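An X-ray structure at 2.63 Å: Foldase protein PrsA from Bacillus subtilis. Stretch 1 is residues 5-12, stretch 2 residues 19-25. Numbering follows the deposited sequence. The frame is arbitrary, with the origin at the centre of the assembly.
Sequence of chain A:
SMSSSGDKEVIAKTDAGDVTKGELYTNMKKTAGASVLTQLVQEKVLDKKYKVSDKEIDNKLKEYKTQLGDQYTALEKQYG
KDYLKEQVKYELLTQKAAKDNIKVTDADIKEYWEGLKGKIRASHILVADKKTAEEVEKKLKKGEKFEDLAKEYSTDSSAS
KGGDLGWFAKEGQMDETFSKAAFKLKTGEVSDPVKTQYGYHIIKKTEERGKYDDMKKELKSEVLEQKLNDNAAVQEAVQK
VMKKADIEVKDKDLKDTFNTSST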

ATOM      1  N   SER A   5      -9.976  37.747  -3.994  1.00186.01           N
ATOM      2  CA  SER A   5      -8.545  37.500  -3.856  1.00180.16           C
ATOM      3  C   SER A   5      -8.089  36.405  -4.820  1.00179.86           C
ATOM      4  O   SER A   5      -8.851  35.975  -5.688  1.00174.78           O
ATOM      5  CB  SER A   5      -8.208  37.117  -2.411  1.00178.33           C
ATOM      6  OG  SER A   5      -8.400  38.214  -1.536  1.00182.04           O
ATOM      7  N   GLY A   6      -6.844  35.962  -4.668  1.00168.38           N
ATOM      8  CA  GLY A   6      -6.297  34.916  -5.513  1.00158.87           C
ATOM      9  C   GLY A   6      -6.973  33.588  -5.254  1.00142.80           C
ATOM     10  O   GLY A   6      -6.946  32.691  -6.096  1.00137.00           O
ATOM     11  N   ASP A   7      -7.582  33.469  -4.080  1.00134.09           N
ATOM     12  CA  ASP A   7      -8.329  32.279  -3.705  1.00124.75           C
ATOM     13  C   ASP A   7      -9.593  32.107  -4.547  1.00115.80           C
ATOM     14  O   ASP A   7     -10.174  31.024  -4.586  1.00114.58           O
ATOM     15  CB  ASP A   7      -8.695  32.353  -2.223  1.00131.25           C
ATOM     16  CG  ASP A   7      -7.542  31.965  -1.317  1.00132.91           C
ATOM     17  OD1 ASP A   7      -6.376  32.051  -1.761  1.00132.33           O
ATOM     18  OD2 ASP A   7      -7.799  31.583  -0.156  1.00133.44           O
ATOM     19  N   LYS A   8     -10.008  33.175  -5.222  1.00119.28           N
ATOM     20  CA  LYS A   8     -11.178  33.125  -6.096  1.00116.40           C
ATOM     21  C   LYS A   8     -10.833  32.545  -7.462  1.00114.36           C
ATOM     22  O   LYS A   8     -11.720  32.295  -8.280  1.00116.25           O
ATOM     23  CB  LYS A   8     -11.751  34.526  -6.303  1.00122.36           C
ATOM     24  CG  LYS A   8     -11.945  35.341  -5.037  1.00126.83           C
ATOM     25  CD  LYS A   8     -13.385  35.433  -4.590  1.00134.50           C
ATOM     26  CE  LYS A   8     -13.571  36.667  -3.728  1.00144.27           C
ATOM     27  NZ  LYS A   8     -13.697  37.910  -4.540  1.00151.57           N
ATOM     28  N   GLU A   9      -9.541  32.342  -7.708  1.00121.29           N
ATOM     29  CA  GLU A   9      -9.078  31.761  -8.960  1.00113.72           C
ATOM     30  C   GLU A   9      -9.766  30.426  -9.209  1.00102.32           C
ATOM     31  O   GLU A   9      -9.727  29.525  -8.369  1.00102.60           O
ATOM     32  CB  GLU A   9      -7.555  31.597  -8.927  1.00119.57           C
ATOM     33  CG  GLU A   9      -6.934  30.970 -10.165  1.00128.87           C
ATOM     34  CD  GLU A   9      -5.513  30.503  -9.912  1.00137.26           C
ATOM     35  OE1 GLU A   9      -5.076  29.534 -10.567  1.00141.83           O
ATOM     36  OE2 GLU A   9      -4.825  31.119  -9.066  1.00139.81           O
ATOM     37  N   VAL A  10     -10.388  30.301 -10.377  1.00 99.28           N
ATOM     38  CA  VAL A  10     -11.106  29.085 -10.729  1.00 89.99           C
ATOM     39  C   VAL A  10     -10.128  28.039 -11.236  1.00 79.66           C
ATOM     40  O   VAL A  10      -9.474  28.230 -12.261  1.00 75.72           O
ATOM     41  CB  VAL A  10     -12.195  29.351 -11.787  1.00 90.75           C
ATOM     42  CG1 VAL A  10     -12.825  28.042 -12.277  1.00 90.06           C
ATOM     43  CG2 VAL A  10     -13.264  30.268 -11.219  1.00 96.42           C
ATOM     44  N   ILE A  11     -10.047  26.927 -10.512  1.00 80.96           N
ATOM     45  CA  ILE A  11      -9.181  25.822 -10.894  1.00 76.37           C
ATOM     46  C   ILE A  11      -9.850  24.996 -11.974  1.00 82.27           C
ATOM     47  O   ILE A  11      -9.233  24.638 -12.981  1.00 84.04           O
ATOM     48  CB  ILE A  11      -8.878  24.902  -9.697  1.00 80.02           C
ATOM     49  CG1 ILE A  11      -8.194  25.675  -8.566  1.00 81.71           C
ATOM     50  CG2 ILE A  11      -8.054  23.687 -10.142  1.00 77.10           C
ATOM     51  CD1 ILE A  11      -6.843  26.235  -8.924  1.00 78.50           C
ATOM     52  N   ALA A  12     -11.127  24.701 -11.752  1.00 83.04           N
ATOM     53  CA  ALA A  12     -11.905  23.892 -12.675  1.00 76.36           C
ATOM     54  C   ALA A  12     -13.322  24.427 -12.780  1.00 79.37           C
ATOM     55  O   ALA A  12     -13.959  24.739 -11.773  1.00 82.80           O
ATOM     56  CB  ALA A  12     -11.921  22.436 -12.222  1.00 73.92           C
ATOM     57  N   VAL A  19     -14.752  24.862  -8.886  1.00 83.13           N
ATOM     58  CA  VAL A  19     -13.782  24.596  -7.840  1.00 82.77           C
ATOM     59  C   VAL A  19     -12.753  25.719  -7.823  1.00 87.62           C
ATOM     60  O   VAL A  19     -12.066  25.953  -8.818  1.00 86.89           O
ATOM     61  CB  VAL A  19     -13.110  23.231  -8.075  1.00 79.34           C
ATOM     62  CG1 VAL A  19     -12.001  22.982  -7.069  1.00 80.08           C
ATOM     63  CG2 VAL A  19     -14.159  22.117  -8.026  1.00 82.88           C
ATOM     64  N   THR A  20     -12.659  26.418  -6.696  1.00 92.73           N
ATOM     65  CA  THR A  20     -11.738  27.539  -6.565  1.00 92.52           C
ATOM     66  C   THR A  20     -10.387  27.111  -5.984  1.00 89.48           C
ATOM     67  O   THR A  20     -10.257  26.023  -5.421  1.00 84.14           O
ATOM     68  CB  THR A  20     -12.338  28.636  -5.677  1.00 87.49           C
ATOM     69  OG1 THR A  20     -12.614  28.104  -4.375  1.00 86.60           O
ATOM     70  CG2 THR A  20     -13.623  29.189  -6.296  1.00 88.08           C
ATOM     71  N   LYS A  21      -9.391  27.981  -6.127  1.00 97.11           N
ATOM     72  CA  LYS A  21      -8.059  27.766  -5.556  1.00106.76           C
ATOM     73  C   LYS A  21      -8.141  27.569  -4.044  1.00 86.30           C
ATOM     74  O   LYS A  21      -7.470  26.701  -3.484  1.00 77.49           O
ATOM     75  CB  LYS A  21      -7.143  28.951  -5.894  1.00139.67           C
ATOM     76  CG  LYS A  21      -5.761  28.930  -5.238  1.00158.45           C
ATOM     77  CD  LYS A  21      -4.777  29.833  -5.994  1.00162.34           C
ATOM     78  CE  LYS A  21      -3.599  30.240  -5.117  1.00191.68           C
ATOM     79  NZ  LYS A  21      -2.504  30.908  -5.879  1.00160.36           N
ATOM     80  N   GLY A  22      -8.970  28.379  -3.389  1.00 79.72           N
ATOM     81  CA  GLY A  22      -9.144  28.300  -1.948  1.00 66.72           C
ATOM     82  C   GLY A  22      -9.690  26.955  -1.502  1.00 66.33           C
ATOM     83  O   GLY A  22      -9.236  26.383  -0.509  1.00 69.31           O
ATOM     84  N   GLU A  23     -10.670  26.446  -2.240  1.00 68.70           N
ATOM     85  CA  GLU A  23     -11.233  25.133  -1.954  1.00 74.98           C
ATOM     86  C   GLU A  23     -10.165  24.064  -2.088  1.00 72.83           C
ATOM     87  O   GLU A  23     -10.049  23.181  -1.237  1.00 75.43           O
ATOM     88  CB  GLU A  23     -12.391  24.815  -2.903  1.00 85.26           C
ATOM     89  CG  GLU A  23     -13.644  25.641  -2.687  1.00 95.45           C
ATOM     90  CD  GLU A  23     -14.648  25.463  -3.811  1.00107.08           C
ATOM     91  OE1 GLU A  23     -15.471  24.528  -3.729  1.00113.53           O
ATOM     92  OE2 GLU A  23     -14.612  26.256  -4.778  1.00109.30           O
ATOM     93  N   LEU A  24      -9.381  24.158  -3.157  1.00 74.42           N
ATOM     94  CA  LEU A  24      -8.320  23.197  -3.415  1.00 71.54           C
ATOM     95  C   LEU A  24      -7.286  23.244  -2.296  1.00 68.45           C
ATOM     96  O   LEU A  24      -6.897  22.219  -1.743  1.00 68.41           O
ATOM     97  CB  LEU A  24      -7.650  23.490  -4.764  1.00 71.75           C
ATOM     98  CG  LEU A  24      -6.630  22.464  -5.264  1.00 68.34           C
ATOM     99  CD1 LEU A  24      -7.320  21.148  -5.569  1.00 59.92           C
ATOM    100  CD2 LEU A  24      -5.873  22.979  -6.485  1.00 58.24           C
ATOM    101  N   TYR A  25      -6.874  24.454  -1.939  1.00 72.66           N
ATOM    102  CA  TYR A  25      -5.898  24.637  -0.874  1.00 67.56           C
ATOM    103  C   TYR A  25      -6.382  24.062   0.459  1.00 68.95           C
ATOM    104  O   TYR A  25      -5.643  23.342   1.128  1.00 66.82           O
ATOM    105  CB  TYR A  25      -5.563  26.117  -0.696  1.00 67.81           C
ATOM    106  CG  TYR A  25      -4.587  26.370   0.432  1.00 67.65           C
ATOM    107  CD1 TYR A  25      -3.237  26.069   0.281  1.00 68.56           C
ATOM    108  CD2 TYR A  25      -5.005  26.909   1.641  1.00 69.89           C
ATOM    109  CE1 TYR A  25      -2.338  26.296   1.302  1.00 71.24           C
ATOM    110  CE2 TYR A  25      -4.106  27.141   2.668  1.00 67.91           C
ATOM    111  CZ  TYR A  25      -2.774  26.832   2.493  1.00 72.57           C
ATOM    112  OH  TYR A  25      -1.871  27.056   3.508  1.00 77.76           O
TER

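Main-chain hydrogen bonds hold the two stretches together. The shortest runs from Lys 21 N to Glu 9 O (2.7 Å), followed by Ile 11 N to Val 19 O (2.8 Å), Val 19 N to Ala 12 O (3.0 Å) and Gly 22 N to Asp 7 O (3.1 Å). The Val 19–Ala 12 bond is nearly straight, with an angle of 170° at the hydrogen, and belongs to an antiparallel, hydrogen-bonded pair. Val 19 O also accepts a weak bond from Ala 12 N (3.3 Å), so one carbonyl serves two successive amides. This sharing marks a beta bulge: the register shifts by one residue between the Val 10–Thr 20 pair and the Ala 12–Val 19 pair, and the chain turns a corner at Ile 11.

Val 10 and Thr 20 form a non-hydrogen-bonded pair, CA to CA 4.5 Å, with diverging side chains. Beside it, Glu 9 O lies 3.4 Å from Thr 20 CA in a CA-H...O contact, in addition to accepting from Lys 21 N. The bonds from Lys 21 N and Gly 22 N use amides in the first turn of the helix, where no preceding turn supplies carbonyl acceptors; Glu 9 O and Asp 7 O take that role.

Thr 20 occupies the N-cap. Its OG1 accepts a weak capping bond from Glu 23 N (3.3 Å) and donates to Glu 23 OE2 (2.8 Å), while Thr 20 N donates to the same carboxylate oxygen, Glu 23 OE2, at 2.7 Å. The Glu 23 side chain thus folds back on the start of its own helix and makes no contact with the first stretch. On the other side of the contact, a short 3-10 segment is secured by Lys 8 N to Ser 5 O and, just after it, Glu 9 N to Gly 6 O, both 3.1 Å.

Between side chains the charge pairing is looser: Glu 9 OE2 and Lys 21 NZ form a long salt bridge of 3.9 Å. The extended, all-t lysine also brings its aliphatic part against the first stretch, with Lys 21 CD 3.3 Å from Glu 9 OE2 and 3.6 Å from Gly 6 O.

Apolar packing completes the contact. Ile 11 points toward the helix and places CG1 4.1 Å from Leu 24 CD2; Ala 12 CB and Val 19 CB, on the same sheet face, are 4.4 Å apart. At Gly 22 the backbones come close, CA to CA 4.4 Å from Asp 7, and an ideal CB there would lie a tight 3.3 Å from Asp 7 CB.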